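Local coordinates for protein L-talarate/Galactarate Dehydratase (Salmonella typhimurium, PDB 2PP0) that catalyses the magnesium-dependent dehydration of L-talarate and galactarate to 5-keto-4-deoxy-D-glucarate, and also epimerises L-talarate to galactarate, at residues T24-E29 with E103-I108; L35-L40 with W387-C392; P150-L155 with M368-R373; A294-Q299 with H321-A326. All coordinates share one frame; numbering follows the deposited sequence.

How the contacts relate
The four contacts lie in one enolase-superfamily subunit. Contacts 1 and 2 share strand 28-40: contact 1 sits at its start, and contact 2 joins its end to strand 388-395 in the antiparallel sheet. Their centres are about 28 Å apart, and their segments alternate along the chain. Contact 3 ties helix 151-155 to the end of strand 367-369. Contact 4 pairs strands 297-298 and 324-325 of the parallel barrel sheet, and its segments fall between those of contact 3 in sequence. Contacts 2 and 4 lie on opposite sides of the chain's centre, their centres about 33 Å apart. Contacts 1 to 3 lie at the subunit interface; contact 4 lies in the barrel, next to the metal ligand Glu252.

Contact 1. Residues T24-E29 with E103-I108; sequences TGDRIE and EDPNDI
Ile28 and Glu103 make the one direct hydrogen bond between these segments. Ile28 N donates to Glu103 O over 3.0 Å, with an angle of 153° at the hydrogen. Glu103 O also receives a CA-H...O contact from Arg27 CA, and Asp104 CA makes another to Asp26 O at 3.4 Å. The two backbones are thus held together at several successive points.

Charged groups meet around a water. Arg27 NH1 and the Asp104 carboxylate carry opposite charges, but Arg27 NH1 is 4.2 Å from Asp104 OD2 and no N-H points at that oxygen. The water accepts from Arg27 NH1 at 3.0 Å and lies within hydrogen-bonding distance of Asp104 OD2. A bend at chi2 (-72°) brings Arg27 CD alongside Glu103 O. Arg27 NH1 also donates to Asp26 O of its own segment at 2.9 Å, and Arg27 NH2 donates to Ala22 O. Asp104 OD1 closes an Asx turn by accepting from Asn106 N, and OD2 forms a salt bridge with Lys153 of the second subunit.

The apolar part is small. Ile28 CG1 rests 3.8 Å from Pro105 CB, and the two side chains pass in opposite senses. The Pro105 ring also lies against Asp26, with Pro105 CD 3.5 Å from Asp26 O.

Asp26 OD2 is held by Arg146 and Ser69, and Glu103 by Lys114 of helix 108-118. Pro105 packs on Met142 and Arg146 of helix 127-146. The contact therefore joins the start of strand 28-40 to the loop that leads into helix 108-118.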
loop_
_atom_site.group_PDB
_atom_site.type_symbol
_atom_site.label_atom_id
_atom_site.label_comp_id
_atom_site.label_asym_id
_atom_site.label_seq_id
_atom_site.Cartn_x
_atom_site.Cartn_y
_atom_site.Cartn_z
ATOM N N THR B 24 -1.850 6.464 -23.836
ATOM C CA THR B 24 -3.301 6.490 -23.656
ATOM C C THR B 24 -3.818 7.033 -22.327
ATOM O O THR B 24 -4.992 7.387 -22.217
ATOM C CB THR B 24 -3.902 5.078 -23.854
ATOM O OG1 THR B 24 -3.394 4.192 -22.845
ATOM C CG2 THR B 24 -3.528 4.532 -25.223
ATOM N N GLY B 25 -2.956 7.099 -21.318
ATOM C CA GLY B 25 -3.383 7.581 -20.014
ATOM C C GLY B 25 -3.979 8.980 -19.960
ATOM O O GLY B 25 -3.686 9.831 -20.800
ATOM N N ASP B 26 -4.820 9.210 -18.952
ATOM C CA ASP B 26 -5.467 10.497 -18.745
ATOM C C ASP B 26 -4.394 11.544 -18.431
ATOM O O ASP B 26 -3.234 11.202 -18.183
ATOM C CB ASP B 26 -6.464 10.397 -17.583
ATOM C CG ASP B 26 -7.519 11.487 -17.619
ATOM O OD1 ASP B 26 -7.383 12.412 -18.451
ATOM O OD2 ASP B 26 -8.482 11.424 -16.815
ATOM N N ARG B 27 -4.783 12.814 -18.437
ATOM C CA ARG B 27 -3.854 13.903 -18.176
ATOM C C ARG B 27 -4.508 15.033 -17.393
ATOM O O ARG B 27 -5.661 15.383 -17.636
ATOM C CB ARG B 27 -3.323 14.460 -19.501
ATOM C CG ARG B 27 -2.427 13.513 -20.275
ATOM C CD ARG B 27 -1.080 13.359 -19.591
ATOM N NE ARG B 27 -0.129 12.615 -20.413
ATOM C CZ ARG B 27 -0.138 11.293 -20.563
ATOM N NH1 ARG B 27 -1.051 10.555 -19.943
ATOM N NH2 ARG B 27 0.775 10.711 -21.330
ATOM N N ILE B 28 -3.775 15.606 -16.443
ATOM C CA ILE B 28 -4.311 16.714 -15.665
ATOM C C ILE B 28 -4.264 17.955 -16.562
ATOM O O ILE B 28 -3.265 18.191 -17.240
ATOM C CB ILE B 28 -3.468 16.967 -14.379
ATOM C CG1 ILE B 28 -3.603 15.769 -13.425
ATOM C CG2 ILE B 28 -3.936 18.252 -13.691
ATOM C CD1 ILE B 28 -2.688 15.819 -12.204
ATOM N N GLU B 29 -5.337 18.742 -16.578
ATOM C CA GLU B 29 -5.352 19.937 -17.417
ATOM C C GLU B 29 -5.746 21.203 -16.673
ATOM O O GLU B 29 -5.614 22.299 -17.210
ATOM C CB GLU B 29 -6.306 19.749 -18.610
ATOM C CG GLU B 29 -5.988 18.541 -19.482
ATOM C CD GLU B 29 -6.742 18.562 -20.800
ATOM O OE1 GLU B 29 -7.920 18.979 -20.798
ATOM O OE2 GLU B 29 -6.157 18.150 -21.828
ATOM N N GLU B 103 0.455 15.782 -16.296
ATOM C CA GLU B 103 0.805 14.550 -15.593
ATOM C C GLU B 103 -0.342 13.538 -15.596
ATOM O O GLU B 103 -1.516 13.913 -15.556
ATOM C CB GLU B 103 1.188 14.862 -14.143
ATOM C CG GLU B 103 2.486 15.664 -13.972
ATOM C CD GLU B 103 3.712 14.890 -14.414
ATOM O OE1 GLU B 103 3.815 13.698 -14.064
ATOM O OE2 GLU B 103 4.578 15.469 -15.102
ATOM N N ASP B 104 0.002 12.254 -15.654
ATOM C CA ASP B 104 -1.009 11.195 -15.614
ATOM C C ASP B 104 -1.428 11.160 -14.148
ATOM O O ASP B 104 -0.656 10.738 -13.290
ATOM C CB ASP B 104 -0.399 9.849 -16.006
ATOM C CG ASP B 104 -1.416 8.726 -16.000
ATOM O OD1 ASP B 104 -2.357 8.784 -15.186
ATOM O OD2 ASP B 104 -1.264 7.779 -16.801
ATOM N N PRO B 105 -2.664 11.580 -13.845
ATOM C CA PRO B 105 -3.156 11.599 -12.464
ATOM C C PRO B 105 -3.122 10.290 -11.676
ATOM O O PRO B 105 -3.187 10.308 -10.446
ATOM C CB PRO B 105 -4.570 12.155 -12.615
ATOM C CG PRO B 105 -4.990 11.608 -13.953
ATOM C CD PRO B 105 -3.756 11.867 -14.794
ATOM N N ASN B 106 -3.013 9.158 -12.364
ATOM C CA ASN B 106 -2.984 7.882 -11.659
ATOM C C ASN B 106 -1.658 7.568 -10.980
ATOM O O ASN B 106 -1.626 6.805 -10.019
ATOM C CB ASN B 106 -3.359 6.749 -12.615
ATOM C CG ASN B 106 -4.729 6.953 -13.213
ATOM O OD1 ASN B 106 -4.863 7.283 -14.393
ATOM N ND2 ASN B 106 -5.758 6.795 -12.389
ATOM N N ASP B 107 -0.574 8.152 -11.476
ATOM C CA ASP B 107 0.756 7.925 -10.907
ATOM C C ASP B 107 0.972 8.893 -9.748
ATOM O O ASP B 107 1.808 9.796 -9.803
ATOM C CB ASP B 107 1.817 8.103 -11.996
ATOM C CG ASP B 107 1.674 7.073 -13.113
ATOM O OD1 ASP B 107 0.946 6.085 -12.893
ATOM O OD2 ASP B 107 2.290 7.231 -14.195
ATOM N N ILE B 108 0.202 8.668 -8.692
ATOM C CA ILE B 108 0.211 9.497 -7.501
ATOM C C ILE B 108 1.562 9.677 -6.808
ATOM O O ILE B 108 1.935 10.811 -6.488
ATOM C CB ILE B 108 -0.839 8.985 -6.494
ATOM C CG1 ILE B 108 -2.224 9.021 -7.160
ATOM C CG2 ILE B 108 -0.835 9.852 -5.234
ATOM C CD1 ILE B 108 -3.384 8.608 -6.254
HETATM O O HOH W 1 -0.201 7.798 -19.207
#

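Contact 2. Residues L35-L40 with W387-C392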
loop_
_atom_site.group_PDB
_atom_site.type_symbol
_atom_site.label_atom_id
_atom_site.label_comp_id
_atom_site.label_asym_id
_atom_site.label_seq_id
_atom_site.Cartn_x
_atom_site.Cartn_y
_atom_site.Cartn_z
ATOM N N LEU B 35 -7.735 29.166 -0.363
ATOM C CA LEU B 35 -7.375 29.351 1.034
ATOM C C LEU B 35 -8.617 29.947 1.668
ATOM O O LEU B 35 -9.009 31.071 1.348
ATOM C CB LEU B 35 -6.201 30.321 1.204
ATOM C CG LEU B 35 -5.929 30.679 2.673
ATOM C CD1 LEU B 35 -5.662 29.403 3.466
ATOM C CD2 LEU B 35 -4.739 31.645 2.781
ATOM N N ALA B 36 -9.248 29.188 2.553
ATOM C CA ALA B 36 -10.452 29.657 3.216
ATOM C C ALA B 36 -10.262 29.630 4.718
ATOM O O ALA B 36 -9.358 28.966 5.224
ATOM C CB ALA B 36 -11.642 28.777 2.823
ATOM N N PHE B 37 -11.110 30.359 5.429
ATOM C CA PHE B 37 -11.038 30.384 6.876
ATOM C C PHE B 37 -12.385 30.055 7.491
ATOM O O PHE B 37 -13.391 30.725 7.242
ATOM C CB PHE B 37 -10.527 31.740 7.358
ATOM C CG PHE B 37 -9.045 31.912 7.181
ATOM C CD1 PHE B 37 -8.157 31.402 8.125
ATOM C CD2 PHE B 37 -8.534 32.532 6.047
ATOM C CE1 PHE B 37 -6.784 31.505 7.937
ATOM C CE2 PHE B 37 -7.158 32.639 5.850
ATOM C CZ PHE B 37 -6.284 32.125 6.796
ATOM N N LEU B 38 -12.383 28.994 8.286
ATOM C CA LEU B 38 -13.561 28.505 8.975
ATOM C C LEU B 38 -13.609 29.185 10.338
ATOM O O LEU B 38 -12.754 28.945 11.190
ATOM C CB LEU B 38 -13.443 26.991 9.140
ATOM C CG LEU B 38 -14.506 26.229 9.925
ATOM C CD1 LEU B 38 -15.789 26.201 9.122
ATOM C CD2 LEU B 38 -14.021 24.810 10.194
ATOM N N PRO B 39 -14.605 30.052 10.561
ATOM C CA PRO B 39 -14.722 30.753 11.842
ATOM C C PRO B 39 -15.350 29.947 12.975
ATOM O O PRO B 39 -16.268 29.153 12.762
ATOM C CB PRO B 39 -15.554 31.980 11.480
ATOM C CG PRO B 39 -16.481 31.436 10.426
ATOM C CD PRO B 39 -15.545 30.605 9.567
ATOM N N LEU B 40 -14.834 30.161 14.181
ATOM C CA LEU B 40 -15.332 29.504 15.381
ATOM C C LEU B 40 -15.793 30.617 16.326
ATOM O O LEU B 40 -14.973 31.239 17.008
ATOM C CB LEU B 40 -14.220 28.690 16.049
ATOM C CG LEU B 40 -13.611 27.504 15.296
ATOM C CD1 LEU B 40 -12.422 26.969 16.083
ATOM C CD2 LEU B 40 -14.657 26.415 15.095
ATOM N N TRP B 387 -16.317 31.509 2.325
ATOM C CA TRP B 387 -15.196 31.606 3.255
ATOM C C TRP B 387 -13.818 31.617 2.605
ATOM O O TRP B 387 -12.804 31.670 3.299
ATOM C CB TRP B 387 -15.256 30.472 4.277
ATOM C CG TRP B 387 -16.299 30.668 5.335
ATOM C CD1 TRP B 387 -16.773 31.857 5.806
ATOM C CD2 TRP B 387 -16.944 29.646 6.104
ATOM N NE1 TRP B 387 -17.670 31.641 6.822
ATOM C CE2 TRP B 387 -17.793 30.293 7.027
ATOM C CE3 TRP B 387 -16.885 28.245 6.105
ATOM C CZ2 TRP B 387 -18.579 29.589 7.944
ATOM C CZ3 TRP B 387 -17.665 27.545 7.017
ATOM C CH2 TRP B 387 -18.501 28.219 7.925
ATOM N N THR B 388 -13.773 31.563 1.280
ATOM C CA THR B 388 -12.499 31.580 0.574
ATOM C C THR B 388 -11.966 33.013 0.523
ATOM O O THR B 388 -12.679 33.930 0.112
ATOM C CB THR B 388 -12.655 31.044 -0.862
ATOM O OG1 THR B 388 -13.011 29.656 -0.816
ATOM C CG2 THR B 388 -11.364 31.207 -1.640
ATOM N N GLN B 389 -10.719 33.200 0.951
ATOM C CA GLN B 389 -10.107 34.524 0.941
ATOM C C GLN B 389 -9.134 34.684 -0.214
ATOM O O GLN B 389 -8.984 35.771 -0.757
ATOM C CB GLN B 389 -9.395 34.796 2.270
ATOM C CG GLN B 389 -10.344 35.217 3.390
ATOM C CD GLN B 389 -9.642 35.385 4.727
ATOM O OE1 GLN B 389 -8.416 35.509 4.790
ATOM N NE2 GLN B 389 -10.420 35.404 5.805
ATOM N N LEU B 390 -8.477 33.594 -0.593
ATOM C CA LEU B 390 -7.524 33.619 -1.697
ATOM C C LEU B 390 -7.757 32.405 -2.585
ATOM O O LEU B 390 -8.195 31.360 -2.110
ATOM C CB LEU B 390 -6.082 33.581 -1.168
ATOM C CG LEU B 390 -5.559 34.772 -0.355
ATOM C CD1 LEU B 390 -4.196 34.438 0.245
ATOM C CD2 LEU B 390 -5.455 35.998 -1.252
ATOM N N THR B 391 -7.469 32.544 -3.873
ATOM C CA THR B 391 -7.622 31.432 -4.806
ATOM C C THR B 391 -6.764 31.687 -6.037
ATOM O O THR B 391 -6.392 32.828 -6.314
ATOM C CB THR B 391 -9.102 31.245 -5.229
ATOM O OG1 THR B 391 -9.221 30.060 -6.027
ATOM C CG2 THR B 391 -9.590 32.439 -6.036
ATOM N N CYS B 392 -6.421 30.618 -6.749
ATOM C CA CYS B 392 -5.626 30.720 -7.967
ATOM C C CYS B 392 -5.897 29.498 -8.836
ATOM O O CYS B 392 -6.301 28.453 -8.335
ATOM C CB CYS B 392 -4.129 30.819 -7.645
ATOM S SG CYS B 392 -3.431 29.444 -6.702
#
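Leu35 and Leu390 pair where strands 35-40 and 388-392 run antiparallel, their axes 4.4 Å apart at closest approach and at 166°. Leu35 N donates to Leu390 O at 2.8 Å. Leu35 O accepts twice, from Gln389 N at 2.8 Å and from Leu390 N at 3.2 Å. Leu35 with Leu390 is a hydrogen-bonded pair and Ala36 with Thr388 a non-hydrogen-bonded one. The register slips by one residue between them, a classic beta bulge. Past it, Phe37 N donates to Trp387 O at 3.0 Å.

Pro39 CD lies over one face of the Trp387 indole, 3.7 Å from the centroid of the five-membered ring, in a CH-pi contact. Phe37 O sits above the same face, toward the rim. Gln389 runs extended beyond CG (chi2 176°), which places CD by Phe37. These side chains cross at about a right angle, ring and amide planes 33° apart, with Gln389 OE1 3.2 Å from Phe37 CD2. Leu35 CD2 meets Leu390 CD1 at 3.8 Å on one face of the sheet.

Leu35 also reaches Tyr90 of helix 86-96. Strand 28-40 runs between strands 57-69 and 388-395, so the C-terminal strand edges the sheet of the enolase-superfamily N-terminal capping domain.

Contact 3. Residues P150-L155 with M368-R373; sequences PLAKLL and MWISDR
Pro150, the N-cap residue of helix 151-155, meets the turn that follows strand 367-369. Its ring lies against the backbone carbonyls of that turn. Pro150 CG is 3.2 Å from Arg373 O and 3.6 Å from Ser371 O. Pro150 CA makes a CA-H...O contact with the same Arg373 O at 3.3 Å. The carbonyls of Ser371 and Arg373 thus both meet the ring carbons of one proline.

The second part is apolar. Ile370 CG1 stands anti to the carbonyl carbon (chi1 -59°), and the chain continues extended (chi2 176°) to CD1, which meets Ala152 CB at 3.7 Å. Its other branch, CG2, is 4.2 Å from Pro150 CB. One isoleucine therefore touches both the N-cap residue and the first turn of the helix. Both Ala152 and Ile370 also pack on Ala339 of helix 331-339.

Within the turn, Ser371 OG accepts from Arg373 N at 3.2 Å and closes an ST turn. The same OG lies over the centre of the Arg373 guanidinium, 3.1 Å above its plane. Arg373 NE donates to Gly377 O, and NH1 to Asn17 of the second subunit.

A proline at the N-cap position thus lies against the carbonyls of an ST turn beyond a strand end. The contact joins the N-terminal part of the chain to the barrel-type C-terminal part of the enolase fold, beside the second subunit.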
loop_
_atom_site.group_PDB
_atom_site.type_symbol
_atom_site.label_atom_id
_atom_site.label_comp_id
_atom_site.label_asym_id
_atom_site.label_seq_id
_atom_site.Cartn_x
_atom_site.Cartn_y
_atom_site.Cartn_z
ATOM N N PRO B 150 -16.392 4.392 -3.298
ATOM C CA PRO B 150 -16.111 5.322 -2.207
ATOM C C PRO B 150 -14.605 5.066 -2.004
ATOM O O PRO B 150 -14.120 3.985 -2.335
ATOM C CB PRO B 150 -16.941 4.761 -1.058
ATOM C CG PRO B 150 -18.129 4.171 -1.770
ATOM C CD PRO B 150 -17.495 3.478 -2.948
ATOM N N LEU B 151 -13.863 6.028 -1.472
ATOM C CA LEU B 151 -12.425 5.825 -1.295
ATOM C C LEU B 151 -12.072 4.569 -0.502
ATOM O O LEU B 151 -11.151 3.837 -0.865
ATOM C CB LEU B 151 -11.794 7.049 -0.616
ATOM C CG LEU B 151 -10.312 6.896 -0.249
ATOM C CD1 LEU B 151 -9.481 6.674 -1.494
ATOM C CD2 LEU B 151 -9.842 8.164 0.469
ATOM N N ALA B 152 -12.794 4.330 0.587
ATOM C CA ALA B 152 -12.545 3.169 1.433
ATOM C C ALA B 152 -12.570 1.864 0.635
ATOM O O ALA B 152 -11.814 0.936 0.922
ATOM C CB ALA B 152 -13.581 3.118 2.558
ATOM N N LYS B 153 -13.437 1.801 -0.371
ATOM C CA LYS B 153 -13.561 0.607 -1.200
ATOM C C LYS B 153 -12.421 0.499 -2.194
ATOM O O LYS B 153 -11.975 -0.602 -2.510
ATOM C CB LYS B 153 -14.912 0.609 -1.922
ATOM C CG LYS B 153 -16.073 0.407 -0.961
ATOM C CD LYS B 153 -16.017 -0.982 -0.330
ATOM C CE LYS B 153 -17.149 -1.181 0.660
ATOM N NZ LYS B 153 -17.191 -2.587 1.161
ATOM N N LEU B 154 -11.946 1.638 -2.691
ATOM C CA LEU B 154 -10.810 1.630 -3.613
ATOM C C LEU B 154 -9.601 1.080 -2.844
ATOM O O LEU B 154 -8.813 0.281 -3.368
ATOM C CB LEU B 154 -10.487 3.051 -4.086
ATOM C CG LEU B 154 -9.173 3.179 -4.864
ATOM C CD1 LEU B 154 -9.352 2.582 -6.236
ATOM C CD2 LEU B 154 -8.754 4.640 -4.977
ATOM N N LEU B 155 -9.461 1.530 -1.598
ATOM C CA LEU B 155 -8.367 1.098 -0.727
ATOM C C LEU B 155 -8.594 -0.336 -0.269
ATOM O O LEU B 155 -7.640 -1.098 -0.065
ATOM C CB LEU B 155 -8.299 1.988 0.514
ATOM C CG LEU B 155 -8.005 3.473 0.320
ATOM C CD1 LEU B 155 -8.112 4.175 1.660
ATOM C CD2 LEU B 155 -6.623 3.646 -0.281
ATOM N N MET B 368 -19.801 5.747 12.681
ATOM C CA MET B 368 -19.995 6.633 11.540
ATOM C C MET B 368 -19.997 5.711 10.320
ATOM O O MET B 368 -19.090 4.891 10.145
ATOM C CB MET B 368 -18.866 7.672 11.456
ATOM C CG MET B 368 -19.243 8.970 10.725
ATOM S SD MET B 368 -20.623 9.917 11.484
ATOM C CE MET B 368 -19.722 11.077 12.522
ATOM N N TRP B 369 -21.026 5.830 9.487
ATOM C CA TRP B 369 -21.154 4.972 8.319
ATOM C C TRP B 369 -20.622 5.539 7.020
ATOM O O TRP B 369 -20.756 6.728 6.745
ATOM C CB TRP B 369 -22.620 4.574 8.129
ATOM C CG TRP B 369 -23.088 3.636 9.180
ATOM C CD1 TRP B 369 -23.356 3.932 10.486
ATOM C CD2 TRP B 369 -23.258 2.224 9.045
ATOM N NE1 TRP B 369 -23.675 2.787 11.172
ATOM C CE2 TRP B 369 -23.622 1.723 10.311
ATOM C CE3 TRP B 369 -23.132 1.329 7.973
ATOM C CZ2 TRP B 369 -23.864 0.367 10.537
ATOM C CZ3 TRP B 369 -23.373 -0.022 8.198
ATOM C CH2 TRP B 369 -23.735 -0.488 9.471
ATOM N N ILE B 370 -20.008 4.666 6.223
ATOM C CA ILE B 370 -19.471 5.059 4.928
ATOM C C ILE B 370 -20.641 5.045 3.954
ATOM O O ILE B 370 -21.325 4.026 3.813
ATOM C CB ILE B 370 -18.408 4.052 4.436
ATOM C CG1 ILE B 370 -17.259 3.962 5.446
ATOM C CG2 ILE B 370 -17.887 4.470 3.072
ATOM C CD1 ILE B 370 -16.218 2.921 5.078
ATOM N N SER B 371 -20.881 6.170 3.288
ATOM C CA SER B 371 -21.983 6.251 2.340
ATOM C C SER B 371 -21.571 5.644 1.006
ATOM O O SER B 371 -20.412 5.269 0.808
ATOM C CB SER B 371 -22.417 7.706 2.135
ATOM O OG SER B 371 -21.499 8.409 1.317
ATOM N N ASP B 372 -22.527 5.547 0.092
ATOM C CA ASP B 372 -22.267 4.986 -1.224
ATOM C C ASP B 372 -21.646 6.017 -2.161
ATOM O O ASP B 372 -21.300 5.699 -3.294
ATOM C CB ASP B 372 -23.568 4.463 -1.831
ATOM C CG ASP B 372 -24.559 5.574 -2.119
ATOM O OD1 ASP B 372 -24.865 6.362 -1.198
ATOM O OD2 ASP B 372 -25.031 5.661 -3.266
ATOM N N ARG B 373 -21.508 7.255 -1.696
ATOM C CA ARG B 373 -20.915 8.299 -2.532
ATOM C C ARG B 373 -19.476 7.930 -2.903
ATOM O O ARG B 373 -18.765 7.319 -2.109
ATOM C CB ARG B 373 -20.974 9.650 -1.806
ATOM C CG ARG B 373 -22.410 10.157 -1.594
ATOM C CD ARG B 373 -22.460 11.606 -1.104
ATOM N NE ARG B 373 -21.944 11.758 0.255
ATOM C CZ ARG B 373 -22.583 11.362 1.351
ATOM N NH1 ARG B 373 -23.778 10.792 1.260
ATOM N NH2 ARG B 373 -22.023 11.522 2.541
#

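Contact 4. Residues A294-Q299 with H321-A326; sequences ASDFVQ and HGRKLA
Val298 N donates to Lys324 O at 2.9 Å and 171°, a nearly straight bond between two parallel strands. Lys324 N donates to Asp296 O, and Ala326 N to Val298 O at 3.1 Å. These three bonds alternate between the segments and set Phe297 beside Lys324 and Val298 beside Leu325. Helix 308-320 connects the two strands, a beta-alpha-beta crossover of the barrel.

On one face of the sheet, Lys324 CB sits over a face of the Phe297 ring, 3.7 Å from its centroid, in a CH-pi contact. The other face of the sheet carries Val298 and Leu325. Val298 CG2 meets Arg323 CB at 3.9 Å, the two side chains crossing at about a right angle.

Arg323 is bent at chi2 (-57°), which places CD 3.3 Å from Ser295 O. That oxygen lies over one face of the guanidinium, toward the rim. Asp296 OD1 is 4.1 Å from Arg323 NH1, too far for a salt bridge. A water at the guanidinium edge joins them, accepting from Arg323 NH1 at 2.8 Å and donating to Asp296 OD1. Asp296 OD2 accepts from the backbone N of Ile274.

Gln299 CG lies 3.0 Å from Ala326 O, and Gln299 NE2 donates to Glu252, a magnesium ligand. The pairing of these barrel strands therefore probably helps position Gln299 as a second-shell partner of Glu252.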
loop_
_atom_site.group_PDB
_atom_site.type_symbol
_atom_site.label_atom_id
_atom_site.label_comp_id
_atom_site.label_asym_id
_atom_site.label_seq_id
_atom_site.Cartn_x
_atom_site.Cartn_y
_atom_site.Cartn_z
ATOM N N ALA B 294 6.488 4.015 21.384
ATOM C CA ALA B 294 5.911 5.151 22.096
ATOM C C ALA B 294 4.448 5.022 22.511
ATOM O O ALA B 294 4.066 5.489 23.588
ATOM C CB ALA B 294 6.087 6.413 21.255
ATOM N N SER B 295 3.620 4.394 21.679
ATOM C CA SER B 295 2.205 4.300 22.013
ATOM C C SER B 295 1.458 3.053 21.543
ATOM O O SER B 295 1.880 2.364 20.615
ATOM C CB SER B 295 1.481 5.538 21.475
ATOM O OG SER B 295 1.617 5.621 20.060
ATOM N N ASP B 296 0.329 2.803 22.200
ATOM C CA ASP B 296 -0.549 1.673 21.911
ATOM C C ASP B 296 -1.474 2.034 20.747
ATOM O O ASP B 296 -1.874 1.170 19.960
ATOM C CB ASP B 296 -1.359 1.339 23.167
ATOM C CG ASP B 296 -0.466 1.025 24.357
ATOM O OD1 ASP B 296 0.197 -0.030 24.332
ATOM O OD2 ASP B 296 -0.415 1.839 25.305
ATOM N N PHE B 297 -1.819 3.316 20.660
ATOM C CA PHE B 297 -2.657 3.838 19.577
ATOM C C PHE B 297 -1.819 4.850 18.803
ATOM O O PHE B 297 -1.185 5.724 19.402
ATOM C CB PHE B 297 -3.897 4.574 20.110
ATOM C CG PHE B 297 -5.021 3.672 20.541
ATOM C CD1 PHE B 297 -5.004 3.054 21.787
ATOM C CD2 PHE B 297 -6.112 3.457 19.699
ATOM C CE1 PHE B 297 -6.056 2.235 22.191
ATOM C CE2 PHE B 297 -7.171 2.640 20.092
ATOM C CZ PHE B 297 -7.143 2.028 21.342
ATOM N N VAL B 298 -1.807 4.727 17.481
ATOM C CA VAL B 298 -1.069 5.654 16.634
ATOM C C VAL B 298 -2.101 6.612 16.049
ATOM O O VAL B 298 -3.090 6.179 15.447
ATOM C CB VAL B 298 -0.329 4.907 15.504
ATOM C CG1 VAL B 298 0.368 5.894 14.583
ATOM C CG2 VAL B 298 0.689 3.943 16.112
ATOM N N GLN B 299 -1.874 7.912 16.225
ATOM C CA GLN B 299 -2.818 8.914 15.751
ATOM C C GLN B 299 -2.296 9.849 14.668
ATOM O O GLN B 299 -1.980 11.018 14.929
ATOM C CB GLN B 299 -3.316 9.729 16.938
ATOM C CG GLN B 299 -3.930 8.855 18.014
ATOM C CD GLN B 299 -4.330 9.636 19.238
ATOM O OE1 GLN B 299 -3.477 10.182 19.946
ATOM N NE2 GLN B 299 -5.631 9.702 19.498
ATOM N N HIS B 321 3.371 -3.340 13.699
ATOM C CA HIS B 321 3.782 -3.310 15.097
ATOM C C HIS B 321 2.642 -3.621 16.060
ATOM O O HIS B 321 2.768 -3.417 17.267
ATOM C CB HIS B 321 4.405 -1.953 15.446
ATOM C CG HIS B 321 5.831 -1.818 15.011
ATOM N ND1 HIS B 321 6.200 -1.710 13.687
ATOM C CD2 HIS B 321 6.984 -1.829 15.722
ATOM C CE1 HIS B 321 7.518 -1.661 13.601
ATOM N NE2 HIS B 321 8.017 -1.731 14.823
ATOM N N GLY B 322 1.524 -4.102 15.518
ATOM C CA GLY B 322 0.386 -4.469 16.345
ATOM C C GLY B 322 -0.325 -3.362 17.094
ATOM O O GLY B 322 -1.002 -3.627 18.090
ATOM N N ARG B 323 -0.201 -2.126 16.616
ATOM C CA ARG B 323 -0.841 -0.987 17.267
ATOM C C ARG B 323 -2.225 -0.695 16.688
ATOM O O ARG B 323 -2.523 -1.063 15.552
ATOM C CB ARG B 323 0.026 0.266 17.097
ATOM C CG ARG B 323 1.489 0.077 17.432
ATOM C CD ARG B 323 1.682 -0.424 18.857
ATOM N NE ARG B 323 3.099 -0.439 19.229
ATOM C CZ ARG B 323 3.556 -0.849 20.406
ATOM N NH1 ARG B 323 2.710 -1.284 21.332
ATOM N NH2 ARG B 323 4.857 -0.810 20.664
ATOM N N LYS B 324 -3.062 -0.024 17.473
ATOM C CA LYS B 324 -4.399 0.357 17.026
ATOM C C LYS B 324 -4.277 1.714 16.340
ATOM O O LYS B 324 -3.279 2.424 16.518
ATOM C CB LYS B 324 -5.355 0.487 18.215
ATOM C CG LYS B 324 -5.641 -0.806 18.974
ATOM C CD LYS B 324 -6.464 -1.781 18.143
ATOM C CE LYS B 324 -6.955 -2.952 18.993
ATOM N NZ LYS B 324 -7.776 -2.495 20.160
ATOM N N LEU B 325 -5.298 2.081 15.572
ATOM C CA LEU B 325 -5.300 3.351 14.867
ATOM C C LEU B 325 -6.453 4.249 15.308
ATOM O O LEU B 325 -7.581 3.796 15.482
ATOM C CB LEU B 325 -5.401 3.120 13.354
ATOM C CG LEU B 325 -5.251 4.369 12.480
ATOM C CD1 LEU B 325 -3.778 4.763 12.435
ATOM C CD2 LEU B 325 -5.763 4.097 11.071
ATOM N N ALA B 326 -6.156 5.528 15.498
ATOM C CA ALA B 326 -7.161 6.513 15.879
ATOM C C ALA B 326 -6.722 7.841 15.273
ATOM O O ALA B 326 -6.107 8.678 15.950
ATOM C CB ALA B 326 -7.266 6.622 17.396
HETATM O O HOH W 2 -0.015 -1.950 21.687
HETATM O O HOH W 3 -8.055 10.341 17.798
#